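Local atomic coordinates of AxyAgu115A (Amphibacillus xylanus NBRC 15112, PDB entry 6NPS), a protein that probably hydrolyses alpha-linked glucuronic acid side groups from glucuronoxylan, as a glycoside hydrolase of family GH115. Residues Leu551-Tyr556 against Leu570-Thr575; Asp543-Leu548 against Gly577-Gln582; Gly496-Glu501 against Gln557-Gln562; Ala566-Val571 against Val620-Thr625. The protein carries 3 engineered substitutions. All blocks are in the same frame, centred on the assembly; numbering follows the deposited sequence.

Interaction 1: residues Leu551-Tyr556 against Leu570-Thr575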
# COMPACT_ATOMS: atom_id res chain seq x y z
N LEU A 551 -3.23 -24.49 -25.30
CA LEU A 551 -2.48 -25.37 -26.19
C LEU A 551 -1.73 -26.44 -25.40
O LEU A 551 -1.67 -27.60 -25.82
CB LEU A 551 -1.47 -24.57 -27.03
CG LEU A 551 -1.94 -23.51 -28.01
CD1 LEU A 551 -0.74 -22.88 -28.73
CD2 LEU A 551 -2.96 -24.10 -29.00
N ALA A 552 -1.14 -26.07 -24.28
CA ALA A 552 -0.37 -27.03 -23.50
C ALA A 552 -1.28 -28.15 -23.00
O ALA A 552 -0.88 -29.31 -22.97
CB ALA A 552 0.31 -26.34 -22.31
N GLU A 553 -2.52 -27.82 -22.64
CA GLU A 553 -3.45 -28.87 -22.22
C GLU A 553 -3.96 -29.71 -23.38
O GLU A 553 -4.25 -30.90 -23.20
CB GLU A 553 -4.61 -28.28 -21.41
CG GLU A 553 -4.15 -27.78 -20.04
CD GLU A 553 -4.22 -28.85 -18.93
OE1 GLU A 553 -4.06 -30.06 -19.22
OE2 GLU A 553 -4.44 -28.47 -17.76
N GLU A 554 -4.09 -29.14 -24.58
CA GLU A 554 -4.48 -29.96 -25.73
C GLU A 554 -3.42 -31.02 -25.99
O GLU A 554 -3.75 -32.21 -26.16
CB GLU A 554 -4.65 -29.10 -26.98
CG GLU A 554 -5.79 -28.13 -26.96
CD GLU A 554 -5.79 -27.22 -28.20
OE1 GLU A 554 -5.29 -27.65 -29.26
OE2 GLU A 554 -6.29 -26.08 -28.10
N LEU A 555 -2.14 -30.62 -26.02
CA LEU A 555 -1.11 -31.61 -26.34
C LEU A 555 -0.90 -32.60 -25.20
O LEU A 555 -0.52 -33.75 -25.44
CB LEU A 555 0.21 -30.90 -26.70
CG LEU A 555 0.10 -29.94 -27.89
CD1 LEU A 555 1.41 -29.22 -28.12
CD2 LEU A 555 -0.31 -30.69 -29.15
N TYR A 556 -1.10 -32.16 -23.95
CA TYR A 556 -1.06 -33.06 -22.79
C TYR A 556 -2.02 -34.23 -22.98
O TYR A 556 -1.67 -35.38 -22.69
CB TYR A 556 -1.41 -32.23 -21.54
CG TYR A 556 -1.36 -32.91 -20.19
CD1 TYR A 556 -2.45 -33.64 -19.72
CD2 TYR A 556 -0.26 -32.75 -19.34
CE1 TYR A 556 -2.42 -34.23 -18.47
CE2 TYR A 556 -0.22 -33.35 -18.08
CZ TYR A 556 -1.29 -34.09 -17.66
OH TYR A 556 -1.28 -34.70 -16.42
N LEU A 570 9.89 -31.57 -21.16
CA LEU A 570 10.48 -30.60 -22.08
C LEU A 570 9.55 -29.44 -22.40
O LEU A 570 10.03 -28.36 -22.77
CB LEU A 570 10.90 -31.30 -23.39
CG LEU A 570 12.06 -32.33 -23.27
CD1 LEU A 570 12.40 -33.01 -24.60
CD2 LEU A 570 13.33 -31.72 -22.67
N VAL A 571 8.23 -29.64 -22.38
CA VAL A 571 7.34 -28.59 -22.88
C VAL A 571 6.31 -28.22 -21.81
O VAL A 571 6.18 -27.06 -21.42
CB VAL A 571 6.66 -29.04 -24.18
CG1 VAL A 571 5.71 -27.95 -24.68
CG2 VAL A 571 7.72 -29.40 -25.23
N TYR A 572 5.57 -29.21 -21.32
CA TYR A 572 4.43 -28.90 -20.47
C TYR A 572 4.87 -28.29 -19.14
O TYR A 572 4.34 -27.26 -18.71
CB TYR A 572 3.60 -30.18 -20.25
CG TYR A 572 2.30 -29.94 -19.51
CD1 TYR A 572 1.14 -29.53 -20.20
CD2 TYR A 572 2.22 -30.14 -18.13
CE1 TYR A 572 -0.06 -29.33 -19.50
CE2 TYR A 572 1.04 -29.94 -17.43
CZ TYR A 572 -0.09 -29.54 -18.12
OH TYR A 572 -1.25 -29.34 -17.44
N TYR A 573 5.81 -28.94 -18.44
CA TYR A 573 6.20 -28.42 -17.12
C TYR A 573 6.83 -27.02 -17.20
O TYR A 573 6.38 -26.13 -16.47
CB TYR A 573 7.12 -29.46 -16.45
CG TYR A 573 7.75 -28.93 -15.18
CD1 TYR A 573 6.97 -28.69 -14.06
CD2 TYR A 573 9.11 -28.65 -15.11
CE1 TYR A 573 7.53 -28.19 -12.88
CE2 TYR A 573 9.68 -28.16 -13.95
CZ TYR A 573 8.88 -27.91 -12.85
OH TYR A 573 9.42 -27.39 -11.70
N PRO A 574 7.86 -26.76 -18.03
CA PRO A 574 8.36 -25.36 -18.18
C PRO A 574 7.27 -24.35 -18.57
O PRO A 574 7.28 -23.22 -18.08
CB PRO A 574 9.40 -25.46 -19.31
CG PRO A 574 9.67 -26.85 -19.48
CD PRO A 574 8.56 -27.69 -18.92
N THR A 575 6.39 -24.69 -19.52
CA THR A 575 5.37 -23.73 -19.95
C THR A 575 4.41 -23.41 -18.83
O THR A 575 4.23 -22.25 -18.44
CB THR A 575 4.57 -24.27 -21.15
OG1 THR A 575 5.46 -24.53 -22.21
CG2 THR A 575 3.50 -23.23 -21.61

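Interaction 2: residues Asp543-Leu548 against Gly577-Gln582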
# COMPACT_ATOMS: atom_id res chain seq x y z
N ASP A 543 -4.53 -12.87 -21.63
CA ASP A 543 -5.14 -13.54 -22.76
C ASP A 543 -4.13 -14.39 -23.52
O ASP A 543 -4.47 -15.50 -23.96
CB ASP A 543 -5.78 -12.52 -23.70
CG ASP A 543 -7.00 -11.85 -23.08
OD1 ASP A 543 -7.57 -12.44 -22.14
OD2 ASP A 543 -7.36 -10.74 -23.54
N ARG A 544 -2.91 -13.90 -23.72
CA ARG A 544 -1.83 -14.72 -24.28
C ARG A 544 -1.56 -15.97 -23.45
O ARG A 544 -1.41 -17.07 -23.98
CB ARG A 544 -0.54 -13.90 -24.41
CG ARG A 544 -0.45 -13.07 -25.68
CD ARG A 544 0.58 -11.96 -25.58
NE ARG A 544 1.95 -12.47 -25.63
CZ ARG A 544 2.99 -11.88 -25.04
NH1 ARG A 544 2.80 -10.76 -24.34
NH2 ARG A 544 4.20 -12.39 -25.13
N ILE A 545 -1.45 -15.80 -22.13
CA ILE A 545 -1.22 -16.92 -21.23
C ILE A 545 -2.36 -17.93 -21.33
O ILE A 545 -2.12 -19.14 -21.38
CB ILE A 545 -1.05 -16.42 -19.78
CG1 ILE A 545 0.29 -15.71 -19.66
CG2 ILE A 545 -1.21 -17.58 -18.79
CD1 ILE A 545 0.49 -14.97 -18.28
N ASP A 546 -3.61 -17.44 -21.32
CA ASP A 546 -4.72 -18.39 -21.42
C ASP A 546 -4.69 -19.11 -22.76
O ASP A 546 -5.00 -20.30 -22.83
CB ASP A 546 -6.05 -17.68 -21.17
CG ASP A 546 -6.24 -17.27 -19.68
OD1 ASP A 546 -7.07 -16.37 -19.43
OD2 ASP A 546 -5.57 -17.83 -18.76
N HIS A 547 -4.27 -18.44 -23.83
CA HIS A 547 -4.17 -19.14 -25.11
C HIS A 547 -3.11 -20.24 -25.03
O HIS A 547 -3.34 -21.38 -25.45
CB HIS A 547 -3.83 -18.13 -26.21
CG HIS A 547 -3.48 -18.77 -27.51
ND1 HIS A 547 -4.39 -19.51 -28.24
CD2 HIS A 547 -2.31 -18.82 -28.21
CE1 HIS A 547 -3.80 -19.98 -29.32
NE2 HIS A 547 -2.54 -19.57 -29.33
N LEU A 548 -1.93 -19.91 -24.48
CA LEU A 548 -0.83 -20.89 -24.39
C LEU A 548 -1.16 -22.06 -23.45
O LEU A 548 -0.91 -23.22 -23.78
CB LEU A 548 0.47 -20.17 -23.95
CG LEU A 548 0.96 -19.13 -24.98
CD1 LEU A 548 2.07 -18.27 -24.43
CD2 LEU A 548 1.36 -19.78 -26.31
N GLY A 577 4.50 -24.19 -15.63
CA GLY A 577 5.09 -23.69 -14.41
C GLY A 577 5.33 -22.20 -14.47
O GLY A 577 4.95 -21.47 -13.56
N ASN A 578 5.98 -21.74 -15.54
CA ASN A 578 6.23 -20.31 -15.69
C ASN A 578 4.94 -19.52 -15.85
O ASN A 578 4.75 -18.47 -15.23
CB ASN A 578 7.09 -20.08 -16.94
CG ASN A 578 8.58 -19.99 -16.63
OD1 ASN A 578 9.00 -19.18 -15.81
ND2 ASN A 578 9.37 -20.85 -17.29
N LEU A 579 4.06 -19.98 -16.72
CA LEU A 579 2.94 -19.13 -17.08
C LEU A 579 1.84 -19.16 -16.02
O LEU A 579 1.14 -18.15 -15.86
CB LEU A 579 2.38 -19.54 -18.44
CG LEU A 579 3.38 -19.29 -19.57
CD1 LEU A 579 2.65 -19.41 -20.86
CD2 LEU A 579 4.03 -17.92 -19.49
N ASN A 580 1.64 -20.28 -15.33
CA ASN A 580 0.72 -20.27 -14.20
C ASN A 580 1.19 -19.28 -13.13
O ASN A 580 0.37 -18.56 -12.52
CB ASN A 580 0.59 -21.67 -13.62
CG ASN A 580 -0.32 -21.71 -12.39
OD1 ASN A 580 -1.53 -21.60 -12.51
ND2 ASN A 580 0.26 -21.85 -11.21
N LEU A 581 2.50 -19.20 -12.91
CA LEU A 581 3.02 -18.26 -11.91
C LEU A 581 2.81 -16.81 -12.35
O LEU A 581 2.46 -15.96 -11.53
CB LEU A 581 4.51 -18.52 -11.71
CG LEU A 581 5.15 -17.61 -10.65
CD1 LEU A 581 6.27 -18.43 -10.03
CD2 LEU A 581 5.77 -16.36 -11.31
N GLN A 582 3.08 -16.50 -13.63
CA GLN A 582 2.82 -15.15 -14.15
C GLN A 582 1.33 -14.81 -13.98
O GLN A 582 0.98 -13.74 -13.47
CB GLN A 582 3.21 -15.04 -15.62
CG GLN A 582 4.66 -15.33 -15.93
CD GLN A 582 5.53 -14.10 -15.78
OE1 GLN A 582 5.06 -12.98 -15.96
NE2 GLN A 582 6.80 -14.30 -15.43

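Interaction 3: residues Gly496-Glu501 against Gln557-Gln562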
# COMPACT_ATOMS: atom_id res chain seq x y z
N GLY A 496 7.47 -38.05 -35.33
CA GLY A 496 6.65 -39.23 -35.16
C GLY A 496 5.71 -39.19 -33.98
O GLY A 496 4.82 -40.04 -33.89
N VAL A 497 5.87 -38.22 -33.07
CA VAL A 497 4.96 -38.05 -31.95
C VAL A 497 3.81 -37.11 -32.32
O VAL A 497 2.63 -37.39 -32.07
CB VAL A 497 5.73 -37.51 -30.73
CG1 VAL A 497 4.80 -37.40 -29.55
CG2 VAL A 497 6.95 -38.38 -30.43
N PHE A 498 4.17 -35.97 -32.87
CA PHE A 498 3.25 -34.87 -33.15
C PHE A 498 3.19 -34.66 -34.65
O PHE A 498 4.20 -34.80 -35.35
CB PHE A 498 3.76 -33.62 -32.45
CG PHE A 498 3.56 -33.62 -30.95
CD1 PHE A 498 2.37 -34.10 -30.40
CD2 PHE A 498 4.54 -33.12 -30.11
CE1 PHE A 498 2.17 -34.09 -29.02
CE2 PHE A 498 4.34 -33.09 -28.73
CZ PHE A 498 3.16 -33.58 -28.18
N ASN A 499 2.02 -34.34 -35.18
CA ASN A 499 1.96 -34.02 -36.59
C ASN A 499 2.41 -32.56 -36.78
O ASN A 499 2.77 -31.86 -35.83
CB ASN A 499 0.56 -34.30 -37.15
CG ASN A 499 -0.53 -33.49 -36.47
OD1 ASN A 499 -0.33 -32.35 -36.05
ND2 ASN A 499 -1.72 -34.09 -36.39
N LEU A 500 2.34 -32.10 -38.03
CA LEU A 500 2.82 -30.75 -38.35
C LEU A 500 2.11 -29.68 -37.52
O LEU A 500 2.76 -28.77 -36.96
CB LEU A 500 2.65 -30.50 -39.84
CG LEU A 500 3.20 -29.15 -40.26
CD1 LEU A 500 3.98 -29.31 -41.56
CD2 LEU A 500 2.04 -28.14 -40.40
N GLU A 501 0.77 -29.75 -37.43
CA GLU A 501 0.02 -28.75 -36.69
C GLU A 501 0.34 -28.81 -35.19
O GLU A 501 0.41 -27.76 -34.53
CB GLU A 501 -1.49 -28.95 -36.93
CG GLU A 501 -2.38 -28.42 -35.83
CD GLU A 501 -3.86 -28.80 -36.00
OE1 GLU A 501 -4.71 -28.30 -35.22
OE2 GLU A 501 -4.15 -29.60 -36.92
N GLN A 557 -3.21 -33.95 -23.50
CA GLN A 557 -4.17 -35.01 -23.73
C GLN A 557 -3.92 -35.77 -25.02
O GLN A 557 -4.32 -36.94 -25.14
CB GLN A 557 -5.59 -34.52 -23.74
CG GLN A 557 -6.39 -35.71 -23.24
CD GLN A 557 -7.87 -35.54 -23.36
OE1 GLN A 557 -8.46 -35.77 -24.42
NE2 GLN A 557 -8.49 -35.06 -22.29
N GLU A 558 -3.30 -35.14 -26.02
CA GLU A 558 -3.09 -35.84 -27.31
C GLU A 558 -1.83 -36.70 -27.35
O GLU A 558 -1.82 -37.73 -28.03
CB GLU A 558 -3.07 -34.82 -28.45
CG GLU A 558 -4.46 -34.25 -28.72
CD GLU A 558 -4.42 -32.88 -29.39
OE1 GLU A 558 -5.47 -32.19 -29.37
OE2 GLU A 558 -3.36 -32.51 -29.93
N VAL A 559 -0.77 -36.33 -26.63
CA VAL A 559 0.47 -37.11 -26.71
C VAL A 559 0.22 -38.55 -26.26
O VAL A 559 -0.54 -38.80 -25.33
CB VAL A 559 1.60 -36.45 -25.90
CG1 VAL A 559 1.28 -36.46 -24.40
CG2 VAL A 559 2.98 -37.13 -26.20
N ASP A 560 0.84 -39.50 -26.96
CA ASP A 560 0.69 -40.91 -26.58
C ASP A 560 1.48 -41.21 -25.30
O ASP A 560 2.40 -40.49 -24.92
CB ASP A 560 1.14 -41.82 -27.71
CG ASP A 560 2.61 -41.69 -28.01
OD1 ASP A 560 3.41 -42.41 -27.37
OD2 ASP A 560 2.98 -40.85 -28.86
N GLN A 561 1.11 -42.33 -24.66
CA GLN A 561 1.70 -42.72 -23.37
C GLN A 561 3.22 -42.84 -23.44
O GLN A 561 3.93 -42.45 -22.51
CB GLN A 561 1.12 -44.06 -22.94
CG GLN A 561 1.35 -45.10 -24.04
CD GLN A 561 0.42 -46.28 -23.99
OE1 GLN A 561 0.42 -47.08 -23.06
NE2 GLN A 561 -0.43 -46.34 -24.99
N GLN A 562 3.74 -43.41 -24.54
CA GLN A 562 5.16 -43.65 -24.69
C GLN A 562 5.95 -42.36 -24.69
O GLN A 562 7.11 -42.34 -24.29
CB GLN A 562 5.41 -44.45 -25.98
CG GLN A 562 6.68 -45.26 -25.98
CD GLN A 562 6.76 -46.25 -27.13
OE1 GLN A 562 5.94 -46.22 -28.06
NE2 GLN A 562 7.77 -47.11 -27.10
O HOH W 1 3.47 -41.49 -31.71
O HOH W 2 1.56 -38.86 -29.96

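Interaction 4: residues Ala566-Val571 against Val620-Thr625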
# COMPACT_ATOMS: atom_id res chain seq x y z
N ALA A 566 8.53 -37.16 -22.07
CA ALA A 566 9.30 -36.15 -22.80
C ALA A 566 8.48 -34.89 -23.04
O ALA A 566 8.98 -33.78 -22.86
CB ALA A 566 9.81 -36.74 -24.12
N TYR A 567 7.22 -35.03 -23.47
CA TYR A 567 6.37 -33.85 -23.58
C TYR A 567 6.30 -33.09 -22.25
O TYR A 567 6.50 -31.87 -22.18
CB TYR A 567 4.96 -34.24 -24.06
CG TYR A 567 4.06 -33.04 -24.05
CD1 TYR A 567 4.27 -31.98 -24.94
CD2 TYR A 567 3.03 -32.92 -23.13
CE1 TYR A 567 3.49 -30.85 -24.90
CE2 TYR A 567 2.25 -31.80 -23.09
CZ TYR A 567 2.48 -30.78 -23.99
OH TYR A 567 1.70 -29.66 -23.93
N PHE A 568 6.06 -33.82 -21.16
CA PHE A 568 5.90 -33.17 -19.86
C PHE A 568 7.18 -32.47 -19.42
O PHE A 568 7.16 -31.31 -19.00
CB PHE A 568 5.49 -34.22 -18.81
CG PHE A 568 5.09 -33.60 -17.51
CD1 PHE A 568 3.76 -33.34 -17.23
CD2 PHE A 568 6.05 -33.25 -16.56
CE1 PHE A 568 3.38 -32.74 -16.04
CE2 PHE A 568 5.68 -32.64 -15.37
CZ PHE A 568 4.33 -32.39 -15.11
N ALA A 569 8.32 -33.17 -19.47
CA ALA A 569 9.55 -32.59 -18.95
C ALA A 569 10.10 -31.48 -19.85
O ALA A 569 10.67 -30.51 -19.34
CB ALA A 569 10.60 -33.68 -18.77
N LEU A 570 9.89 -31.57 -21.16
CA LEU A 570 10.48 -30.60 -22.08
C LEU A 570 9.55 -29.44 -22.40
O LEU A 570 10.03 -28.36 -22.77
CB LEU A 570 10.90 -31.30 -23.39
CG LEU A 570 12.06 -32.33 -23.27
CD1 LEU A 570 12.40 -33.01 -24.60
CD2 LEU A 570 13.33 -31.72 -22.67
N VAL A 571 8.23 -29.64 -22.38
CA VAL A 571 7.34 -28.59 -22.88
C VAL A 571 6.31 -28.22 -21.81
O VAL A 571 6.18 -27.06 -21.42
CB VAL A 571 6.66 -29.04 -24.18
CG1 VAL A 571 5.71 -27.95 -24.68
CG2 VAL A 571 7.72 -29.40 -25.23
N VAL A 620 4.40 -29.24 -9.73
CA VAL A 620 5.70 -29.66 -9.20
C VAL A 620 5.64 -31.11 -8.72
O VAL A 620 6.54 -31.92 -9.02
CB VAL A 620 6.17 -28.72 -8.06
CG1 VAL A 620 7.37 -29.31 -7.32
CG2 VAL A 620 6.49 -27.32 -8.61
N ASP A 621 4.59 -31.46 -7.96
CA ASP A 621 4.44 -32.83 -7.50
C ASP A 621 4.36 -33.80 -8.67
O ASP A 621 4.96 -34.88 -8.62
CB ASP A 621 3.19 -32.97 -6.64
CG ASP A 621 3.33 -32.27 -5.31
OD1 ASP A 621 2.32 -31.71 -4.82
OD2 ASP A 621 4.45 -32.28 -4.76
N GLU A 622 3.59 -33.44 -9.71
CA GLU A 622 3.53 -34.29 -10.90
C GLU A 622 4.92 -34.45 -11.52
O GLU A 622 5.32 -35.56 -11.89
CB GLU A 622 2.52 -33.72 -11.91
CG GLU A 622 2.33 -34.59 -13.16
CD GLU A 622 1.10 -34.21 -14.05
OE1 GLU A 622 0.49 -33.13 -13.83
OE2 GLU A 622 0.76 -35.01 -14.97
N TYR A 623 5.69 -33.36 -11.57
CA TYR A 623 7.02 -33.43 -12.18
C TYR A 623 7.94 -34.38 -11.40
O TYR A 623 8.73 -35.12 -12.00
CB TYR A 623 7.59 -32.03 -12.19
CG TYR A 623 8.94 -31.84 -12.81
CD1 TYR A 623 9.21 -32.23 -14.13
CD2 TYR A 623 9.94 -31.22 -12.09
CE1 TYR A 623 10.48 -32.02 -14.71
CE2 TYR A 623 11.19 -30.98 -12.65
CZ TYR A 623 11.45 -31.37 -13.95
OH TYR A 623 12.68 -31.11 -14.48
N HIS A 624 7.81 -34.39 -10.08
CA HIS A 624 8.63 -35.20 -9.20
C HIS A 624 8.21 -36.66 -9.18
O HIS A 624 8.96 -37.49 -8.66
CB HIS A 624 8.59 -34.63 -7.78
CG HIS A 624 9.35 -33.35 -7.65
ND1 HIS A 624 9.18 -32.48 -6.59
CD2 HIS A 624 10.26 -32.77 -8.47
CE1 HIS A 624 9.96 -31.43 -6.76
NE2 HIS A 624 10.62 -31.58 -7.89
N THR A 625 7.04 -37.01 -9.73
CA THR A 625 6.63 -38.41 -9.75
C THR A 625 6.56 -39.05 -11.14
O THR A 625 6.46 -40.28 -11.22
CB THR A 625 5.27 -38.57 -9.05
OG1 THR A 625 4.29 -37.78 -9.70
CG2 THR A 625 5.37 -38.09 -7.59
O HOH W 3 12.93 -30.99 -17.64

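Interaction 1: residues Leu551-Tyr556 against Leu570-Thr575
Two long helices that follow each other in the chain, 537-558 and 564-596, form an antiparallel helical hairpin, and Tyr572 fills the groove between them here. The local axes run 10.1 Å apart with a crossing angle of -145°. Ala552 and Tyr572 face each other, their CA atoms 6.0 Å apart, a closeness consistent with the small side chain of the alanine. Tyr572 has CG anti to its backbone N (chi1 -173°), which sends the ring across to helix 537-558. The carbonyl group of Ala552 lies at the edge of that ring, with Ala552 O 3.4 Å from Tyr572 CD1. The methyl CB of Ala552 touches the same edge carbon at 3.9 Å. Tyr556 covers one ring face. Its CD2 sits over the centre of the Tyr572 ring, 3.3 Å above the plane. The two rings are inclined at 42°, so they meet obliquely. Glu553, its chain bent at chi2, brings OE2 to 3.3 Å from Tyr572 OH. Within the wide pi-type turn at 570-572 of helix 564-596, Val571 O accepts from both Thr575 N and Thr575 OG1, which approach from opposite faces of the carbonyl plane. Thr575 OG1 lies 2.7 Å from Val571 O. Ala552 O also accepts a hydrogen bond from Tyr567 OH. Helix 500-519 packs against Leu551, Leu555 and Thr575, while helix 601-629 adds Glu622, which hydrogen-bonds Tyr556 OH.

Interaction 2: residues Asp543-Leu548 against Gly577-Gln582
Helices 543-548 and 577-582 run antiparallel, with axes 10.1 Å apart, a crossing angle of -144°, and Ile545 nearest Leu579 in the backbone register. The contact is apolar, and no hydrogen bond crosses it. Ile545 supplies both of its branches. Its CG2 stands anti to the backbone N and lies against the backbone of the other helix, 3.8 Å from Leu579 O. The longer branch has CG1 beside the backbone N (chi1 -71°) and extends onward. Its end, Ile545 CD1, touches Gln582 CB at 3.8 Å. These two side chains cross at about a right angle. Only the root of Gln582 takes part: the chain bends at chi2 and carries its amide away, to where NE2 donates to Arg520 O. Leu579 reaches back between Ile545 and Leu548. Its CD1 meets Leu548 CD1 at 3.8 Å and also rests on Leu548 CB. Ile545 continues the packing onto Lys583, next to Gln582, and Leu586, about a turn further. Side chains of helix 500-519 touch Arg544, Asn578 and Gln582. Aliphatic side chains meeting along two long, inclined helices are typical of the buried seam of an antiparallel helical hairpin.

Interaction 3: residues Gly496-Glu501 against Gln557-Gln562
Val497 places CG1 anti to its backbone N (chi1 -177°), and Val559 does the same with CG2, which turns each methyl toward the other. Val497 CG1 and Val559 CG2 are 3.8 Å apart, and the two valines run alongside each other in the same direction. The Phe498 ring packs against both valines. Its CE1 comes within 4.0 Å of Val559 CB, obliquely to the ring, while one ring face carries Val497 CG1 over its centre. With an alanine at Phe498, Val559 and Val497 would probably lose the ring they pack on, opening a gap there. Beside the apolar pair, two waters join the polar groups. One donates to Gly496 O and, over 3.0 Å, to Asp560 OD2. The other donates to Val497 O and to Asp560 OD2, the latter at 2.7 Å, and accepts from Asp560 N. Asp560 OD2 thus takes two water bonds besides one from His563 ND1. Asn499 is the N-cap of helix 500-519, and Val559 is the first residue to leave helix 537-558. The contact therefore joins the N-cap region of one helix to the C-terminal end of the other, through packing and two bridging waters, at one end of the helical bundle.

Interaction 4: residues Ala566-Val571 against Val620-Thr625
Phe568 wedges its ring between Glu622 and Tyr623, and this ring carries most of the contact. Its CE1 lies 3.4 Å from Glu622 CD, and its CZ lies 3.6 Å from Glu622 CG. The extended glutamate chain thus runs past one end of the ring, and the carboxylate plane is inclined to it by 41°. On the other flank, Phe568 CE2 approaches Tyr623 CA at 3.5 Å. Tyr623 CB lies in the plane of the phenylalanine ring, at its edge. Phe568 owes this reach to CG standing anti to the backbone N (chi1 -171°), which directs the ring at helix 601-629. Ala569 adds a looser touch: its CA lies at the edge of the Tyr623 ring, and Ala569 CB is 4.4 Å from Tyr623 CE1. A water spans the same corner: it donates to Ala569 O and is hydrogen-bonded to Tyr623 OH at 3.2 Å. The two segments belong to successive long helices of the helical bundle, 564-596 and 601-629, which cross steeply, at -125°. A pi-type turn widens the first of them at 568-571. Replacing Phe568 with an alanine is likely to open a gap between the helices and leave the aliphatic part of Glu622 without its packing partner. Further out, the bond from Tyr556 is likely to hold the Glu622 carboxylate beside the ring. Tyr572 meets the Phe568 ring from within its own helix. Tyr573 stacks on Tyr623, and Phe631 also meets the Tyr623 ring.

Interactions 1 and 2 hold the same pair of helices, 537-558 and 564-596, at points about 11 Å apart between centres. Interaction 2 is buried and aliphatic; interaction 1 is aromatic and only partly buried, with an exposed glutamate at its margin. Interaction 4 is buried too, but ties helix 564-596 to the next helix, 601-629. It also touches interaction 1 through probable polar links made by the hydroxyls of Tyr556 and Tyr567. Interaction 3 lies furthest from the chain centre, joins loops, and combines apolar packing with bridging waters. Tyr567 touches Phe498 and Val559, linking interactions 3 and 4.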